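Local coordinates for biliverdin reductase (Synechocystis sp., PDB 5B3T), which reduces the open-chain tetrapyrrole biliverdin, a product of heme breakdown, using NAD(P)H bound to a Rossmann-fold domain, at residues H132-G137 with G281-L286; E30-D35 with Q289-V294. One frame throughout, in Å; residues are numbered along the deposited sequence.

Contact 1: H132-G137 with G281-L286; sequences HIELLG and GSRRGL. With PO4 (phosphate ion), chain C.
The guanidinium of R283 joins the turn after strand 128-131 to the start of helix 283-300. Its NH1 donates to the backbone O of E134 at 2.8 Å; the acceptor lies in the guanidinium plane and the donor in the carbonyl plane. The E134 side chain runs alongside, its carboxylate turned 52° from the guanidinium, adding a long salt bridge, OE2 to NH1 3.8 Å. On its other N-H groups R283 holds a phosphate, probably from the crystallisation liquor: NE donates to O3 at 2.8 Å, and NH2 to O4. The bend at chi3 (-60°) brings NE back toward the helix end, where R283 N binds O3 and R284 N binds O2. S282, the N-cap, accepts from G285 N at its OG (3.0 Å), a role suited to a short hydroxyl. Beside this polar arm, I133 CG2 meets L286 CB at 3.9 Å, and L286 CD1 rests 3.4 Å from G137 O. Glycine suits position 137, since a CB there would clash with I133 O. Further out, E104 accepts from the backbone N of I133 and E134, fixing the turn, and Y23 makes a cation-pi contact with R283. An alanine at R283 would probably leave this turn less firmly tied to the helix and weaken phosphate binding. R283, the helix N terminus and the hydroxyl of Y23, a residue of the NADP(+) site, form an anion site, which probably favours negative charge.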
loop_
_atom_site.group_PDB
_atom_site.type_symbol
_atom_site.label_atom_id
_atom_site.label_comp_id
_atom_site.label_asym_id
_atom_site.label_seq_id
_atom_site.Cartn_x
_atom_site.Cartn_y
_atom_site.Cartn_z
ATOM N N HIS A 132 2.107 0.740 -4.320
ATOM C CA HIS A 132 1.667 -0.229 -3.315
ATOM C C HIS A 132 2.497 -1.491 -3.538
ATOM O O HIS A 132 2.076 -2.406 -4.250
ATOM C CB HIS A 132 0.172 -0.494 -3.429
ATOM C CG HIS A 132 -0.419 -1.170 -2.232
ATOM N ND1 HIS A 132 -1.705 -1.664 -2.218
ATOM C CD2 HIS A 132 0.098 -1.429 -1.007
ATOM C CE1 HIS A 132 -1.955 -2.199 -1.036
ATOM N NE2 HIS A 132 -0.877 -2.071 -0.284
ATOM N N ILE A 133 3.684 -1.527 -2.927
ATOM C CA ILE A 133 4.670 -2.567 -3.180
ATOM C C ILE A 133 4.926 -3.423 -1.947
ATOM O O ILE A 133 5.174 -4.628 -2.065
ATOM C CB ILE A 133 5.991 -1.953 -3.697
ATOM C CG1 ILE A 133 5.747 -1.186 -4.996
ATOM C CG2 ILE A 133 7.053 -3.026 -3.911
ATOM C CD1 ILE A 133 6.929 -0.355 -5.455
ATOM N N GLU A 134 4.857 -2.827 -0.753
ATOM C CA GLU A 134 5.209 -3.552 0.464
ATOM C C GLU A 134 4.316 -4.771 0.667
ATOM O O GLU A 134 4.793 -5.837 1.075
ATOM C CB GLU A 134 5.131 -2.614 1.670
ATOM C CG GLU A 134 5.664 -3.207 2.965
ATOM C CD GLU A 134 4.629 -4.025 3.710
ATOM O OE1 GLU A 134 3.423 -3.743 3.550
ATOM O OE2 GLU A 134 5.022 -4.955 4.446
ATOM N N LEU A 135 3.023 -4.636 0.388
ATOM C CA LEU A 135 2.080 -5.743 0.532
ATOM C C LEU A 135 2.054 -6.540 -0.768
ATOM O O LEU A 135 1.438 -6.127 -1.754
ATOM C CB LEU A 135 0.691 -5.228 0.893
ATOM C CG LEU A 135 -0.396 -6.298 1.036
ATOM C CD1 LEU A 135 -0.090 -7.228 2.204
ATOM C CD2 LEU A 135 -1.776 -5.663 1.188
ATOM N N LEU A 136 2.740 -7.686 -0.769
ATOM C CA LEU A 136 2.652 -8.670 -1.850
ATOM C C LEU A 136 3.033 -8.080 -3.206
ATOM O O LEU A 136 2.496 -8.485 -4.240
ATOM C CB LEU A 136 1.250 -9.283 -1.911
ATOM C CG LEU A 136 0.839 -10.120 -0.699
ATOM C CD1 LEU A 136 -0.630 -10.490 -0.787
ATOM C CD2 LEU A 136 1.696 -11.373 -0.603
ATOM N N GLY A 137 3.965 -7.124 -3.215
ATOM C CA GLY A 137 4.329 -6.470 -4.463
ATOM C C GLY A 137 4.899 -7.430 -5.490
ATOM O O GLY A 137 4.574 -7.348 -6.677
ATOM N N GLY A 281 9.415 -12.313 -7.916
ATOM C CA GLY A 281 10.534 -11.431 -7.666
ATOM C C GLY A 281 10.446 -10.730 -6.324
ATOM O O GLY A 281 9.421 -10.742 -5.642
ATOM N N SER A 282 11.556 -10.098 -5.952
ATOM C CA SER A 282 11.673 -9.449 -4.657
ATOM C C SER A 282 10.980 -8.090 -4.658
ATOM O O SER A 282 10.938 -7.386 -5.672
ATOM C CB SER A 282 13.144 -9.269 -4.278
ATOM O OG SER A 282 13.763 -8.303 -5.110
ATOM N N ARG A 283 10.428 -7.728 -3.497
ATOM C CA ARG A 283 9.918 -6.374 -3.316
ATOM C C ARG A 283 11.051 -5.357 -3.316
ATOM O O ARG A 283 10.851 -4.206 -3.725
ATOM C CB ARG A 283 9.124 -6.280 -2.014
ATOM C CG ARG A 283 7.831 -7.080 -2.008
ATOM C CD ARG A 283 7.264 -7.147 -0.604
ATOM N NE ARG A 283 8.205 -7.782 0.312
ATOM C CZ ARG A 283 8.063 -7.805 1.633
ATOM N NH1 ARG A 283 7.016 -7.221 2.199
ATOM N NH2 ARG A 283 8.972 -8.408 2.387
ATOM N N ARG A 284 12.238 -5.765 -2.862
ATOM C CA ARG A 284 13.400 -4.884 -2.892
ATOM C C ARG A 284 13.689 -4.408 -4.309
ATOM O O ARG A 284 13.931 -3.218 -4.540
ATOM C CB ARG A 284 14.614 -5.609 -2.316
ATOM C CG ARG A 284 15.928 -4.865 -2.482
ATOM C CD ARG A 284 17.090 -5.839 -2.402
ATOM N NE ARG A 284 16.969 -6.707 -1.235
ATOM C CZ ARG A 284 17.452 -6.413 -0.033
ATOM N NH1 ARG A 284 18.101 -5.274 0.163
ATOM N NH2 ARG A 284 17.287 -7.260 0.975
ATOM N N GLY A 285 13.671 -5.329 -5.273
ATOM C CA GLY A 285 13.907 -4.939 -6.652
ATOM C C GLY A 285 12.846 -3.992 -7.177
ATOM O O GLY A 285 13.152 -3.047 -7.908
ATOM N N LEU A 286 11.585 -4.224 -6.803
ATOM C CA LEU A 286 10.505 -3.361 -7.273
ATOM C C LEU A 286 10.579 -1.981 -6.635
ATOM O O LEU A 286 10.302 -0.972 -7.295
ATOM C CB LEU A 286 9.150 -4.013 -6.997
ATOM C CG LEU A 286 8.841 -5.282 -7.793
ATOM C CD1 LEU A 286 7.670 -6.031 -7.175
ATOM C CD2 LEU A 286 8.556 -4.943 -9.250
HETATM P P PO4 C . 11.690 -9.104 -0.243
HETATM O O1 PO4 C . 12.189 -10.517 -0.086
HETATM O O2 PO4 C . 12.671 -8.292 -1.053
HETATM O O3 PO4 C . 10.361 -9.125 -0.956
HETATM O O4 PO4 C . 11.533 -8.479 1.122
#

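Contact 2: E30-D35 with Q289-V294; sequences EVFRGD and QDTEAV
E292 OE2 is gripped twice: a water donates to it at 2.6 Å, and R288, one turn earlier on the same helix, forms a salt bridge through NE. The helices that meet here are 23-34, the first helix of the Rossmann fold, and 283-300; their segments cross at -49° with axes 9.9 Å apart. The same water donates to D35 OD2 at 2.7 Å, so a single molecule bridges two carboxylates whose planes are turned 73° apart. D35 OD2 and E292 OE2 are otherwise like charges at 4.4 Å, and the salt bridges from R37 to D35 and from R288 to E292 would probably ease their repulsion and keep both ionised. Next to this water bridge, T291 carries the apolar contact. Its CG2, anti to the backbone N, touches V31 CG1 at 3.7 Å, the two beta-branched side chains passing antiparallel, flank to flank. Short and stiff, they fill the gap where the two segments have their nearest CA atoms, V31 CA and T291 CA, 7.0 Å apart. The T291 hydroxyl, on the other branch, binds F287 O and R28 NH1, so a buried threonine can offer its methyl to the neighbouring helix while its OG1 is satisfied. F32 supplies a broad flat surface: its CB leaves at an angle to the other helix, but the ring reaches across. T291 CG2 sits over one face in a CH-pi contact, 3.9 Å from the ring centroid and displaced toward the rim, nearest to CE1.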
loop_
_atom_site.group_PDB
_atom_site.type_symbol
_atom_site.label_atom_id
_atom_site.label_comp_id
_atom_site.label_asym_id
_atom_site.label_seq_id
_atom_site.Cartn_x
_atom_site.Cartn_y
_atom_site.Cartn_z
ATOM N N GLU A 30 17.410 2.756 1.601
ATOM C CA GLU A 30 18.565 2.043 1.065
ATOM C C GLU A 30 18.930 2.545 -0.329
ATOM O O GLU A 30 20.111 2.749 -0.631
ATOM C CB GLU A 30 18.290 0.539 1.048
ATOM C CG GLU A 30 18.242 -0.098 2.432
ATOM C CD GLU A 30 17.741 -1.532 2.410
ATOM O OE1 GLU A 30 17.128 -1.941 1.402
ATOM O OE2 GLU A 30 17.962 -2.251 3.407
ATOM N N VAL A 31 17.932 2.770 -1.184
ATOM C CA VAL A 31 18.214 3.183 -2.555
ATOM C C VAL A 31 18.557 4.667 -2.625
ATOM O O VAL A 31 19.433 5.074 -3.396
ATOM C CB VAL A 31 17.027 2.825 -3.469
ATOM C CG1 VAL A 31 17.299 3.278 -4.899
ATOM C CG2 VAL A 31 16.753 1.325 -3.423
ATOM N N PHE A 32 17.874 5.500 -1.834
ATOM C CA PHE A 32 18.171 6.930 -1.832
ATOM C C PHE A 32 19.614 7.198 -1.427
ATOM O O PHE A 32 20.275 8.073 -2.000
ATOM C CB PHE A 32 17.211 7.671 -0.901
ATOM C CG PHE A 32 15.884 7.978 -1.521
ATOM C CD1 PHE A 32 15.814 8.517 -2.790
ATOM C CD2 PHE A 32 14.707 7.731 -0.833
ATOM C CE1 PHE A 32 14.598 8.808 -3.369
ATOM C CE2 PHE A 32 13.487 8.019 -1.409
ATOM C CZ PHE A 32 13.431 8.558 -2.677
ATOM N N ARG A 33 20.082 6.422 -0.476
ATOM C CA ARG A 33 21.444 6.517 -0.016
ATOM C C ARG A 33 22.447 6.048 -1.065
ATOM O O ARG A 33 23.408 6.690 -1.322
ATOM C CB ARG A 33 21.661 5.723 1.280
ATOM C CG ARG A 33 23.035 5.890 1.887
ATOM C CD ARG A 33 23.278 5.107 3.163
ATOM N NE ARG A 33 22.773 3.738 3.110
ATOM C CZ ARG A 33 22.903 2.833 4.083
ATOM N NH1 ARG A 33 23.589 3.142 5.188
ATOM N NH2 ARG A 33 22.379 1.624 3.931
ATOM N N GLY A 34 22.165 4.914 -1.669
ATOM C CA GLY A 34 23.064 4.309 -2.634
ATOM C C GLY A 34 23.135 5.079 -3.935
ATOM O O GLY A 34 24.184 5.110 -4.585
ATOM N N ASP A 35 22.032 5.707 -4.338
ATOM C CA ASP A 35 22.001 6.457 -5.587
ATOM C C ASP A 35 22.691 7.800 -5.397
ATOM O O ASP A 35 22.435 8.509 -4.418
ATOM C CB ASP A 35 20.563 6.661 -6.055
ATOM C CG ASP A 35 20.468 6.936 -7.546
ATOM O OD1 ASP A 35 20.900 8.024 -7.986
ATOM O OD2 ASP A 35 19.958 6.063 -8.281
ATOM N N GLN A 289 13.516 -0.110 -8.516
ATOM C CA GLN A 289 13.125 0.384 -9.834
ATOM C C GLN A 289 12.202 1.591 -9.718
ATOM O O GLN A 289 12.337 2.559 -10.476
ATOM C CB GLN A 289 12.451 -0.728 -10.640
ATOM C CG GLN A 289 13.347 -1.925 -10.927
ATOM C CD GLN A 289 14.726 -1.517 -11.414
ATOM O OE1 GLN A 289 15.740 -1.862 -10.805
ATOM N NE2 GLN A 289 14.771 -0.778 -12.517
ATOM N N ASP A 290 11.262 1.556 -8.772
ATOM C CA ASP A 290 10.357 2.688 -8.601
ATOM C C ASP A 290 11.098 3.915 -8.085
ATOM O O ASP A 290 10.870 5.030 -8.566
ATOM C CB ASP A 290 9.217 2.318 -7.658
ATOM C CG ASP A 290 8.141 3.383 -7.610
ATOM O OD1 ASP A 290 7.305 3.424 -8.538
ATOM O OD2 ASP A 290 8.136 4.183 -6.651
ATOM N N THR A 291 11.990 3.728 -7.110
ATOM C CA THR A 291 12.771 4.851 -6.602
ATOM C C THR A 291 13.635 5.456 -7.699
ATOM O O THR A 291 13.735 6.682 -7.818
ATOM C CB THR A 291 13.642 4.405 -5.426
ATOM O OG1 THR A 291 12.814 3.850 -4.401
ATOM C CG2 THR A 291 14.412 5.591 -4.856
ATOM N N GLU A 292 14.262 4.609 -8.520
ATOM C CA GLU A 292 15.104 5.117 -9.597
ATOM C C GLU A 292 14.274 5.829 -10.659
ATOM O O GLU A 292 14.726 6.820 -11.245
ATOM C CB GLU A 292 15.920 3.977 -10.205
ATOM C CG GLU A 292 16.981 3.433 -9.258
ATOM C CD GLU A 292 17.737 2.247 -9.824
ATOM O OE1 GLU A 292 17.286 1.674 -10.836
ATOM O OE2 GLU A 292 18.790 1.889 -9.253
ATOM N N ALA A 293 13.054 5.347 -10.916
ATOM C CA ALA A 293 12.167 6.049 -11.837
ATOM C C ALA A 293 11.799 7.426 -11.299
ATOM O O ALA A 293 11.739 8.403 -12.057
ATOM C CB ALA A 293 10.912 5.217 -12.096
ATOM N N VAL A 294 11.553 7.523 -9.989
ATOM C CA VAL A 294 11.247 8.814 -9.376
ATOM C C VAL A 294 12.433 9.756 -9.508
ATOM O O VAL A 294 12.279 10.929 -9.869
ATOM C CB VAL A 294 10.836 8.619 -7.903
ATOM C CG1 VAL A 294 10.875 9.938 -7.155
ATOM C CG2 VAL A 294 9.448 7.996 -7.816
HETATM O O HOH W 1 20.176 3.420 -7.671
#

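In the fold
From the N terminus, the chain first reaches helix 23-34, whose end enters contact 2, and then runs through the parallel Rossmann sheet to its edge strand 128-131. The turn that follows, 132-137, enters contact 1. After the large mixed sheet of the C-terminal part, the chain returns as helix 283-300, which supplies the second partner of both: its first turn closes contact 1 over 144 residues, and its next turns close contact 2 over 254. The shorter loop thus nests within the longer. Centres 14 Å apart, the contacts touch where I133 CD1 meets D290 CB. Together they pack helix 283-300 against the Rossmann domain's first helix and the turn leaving its edge strand.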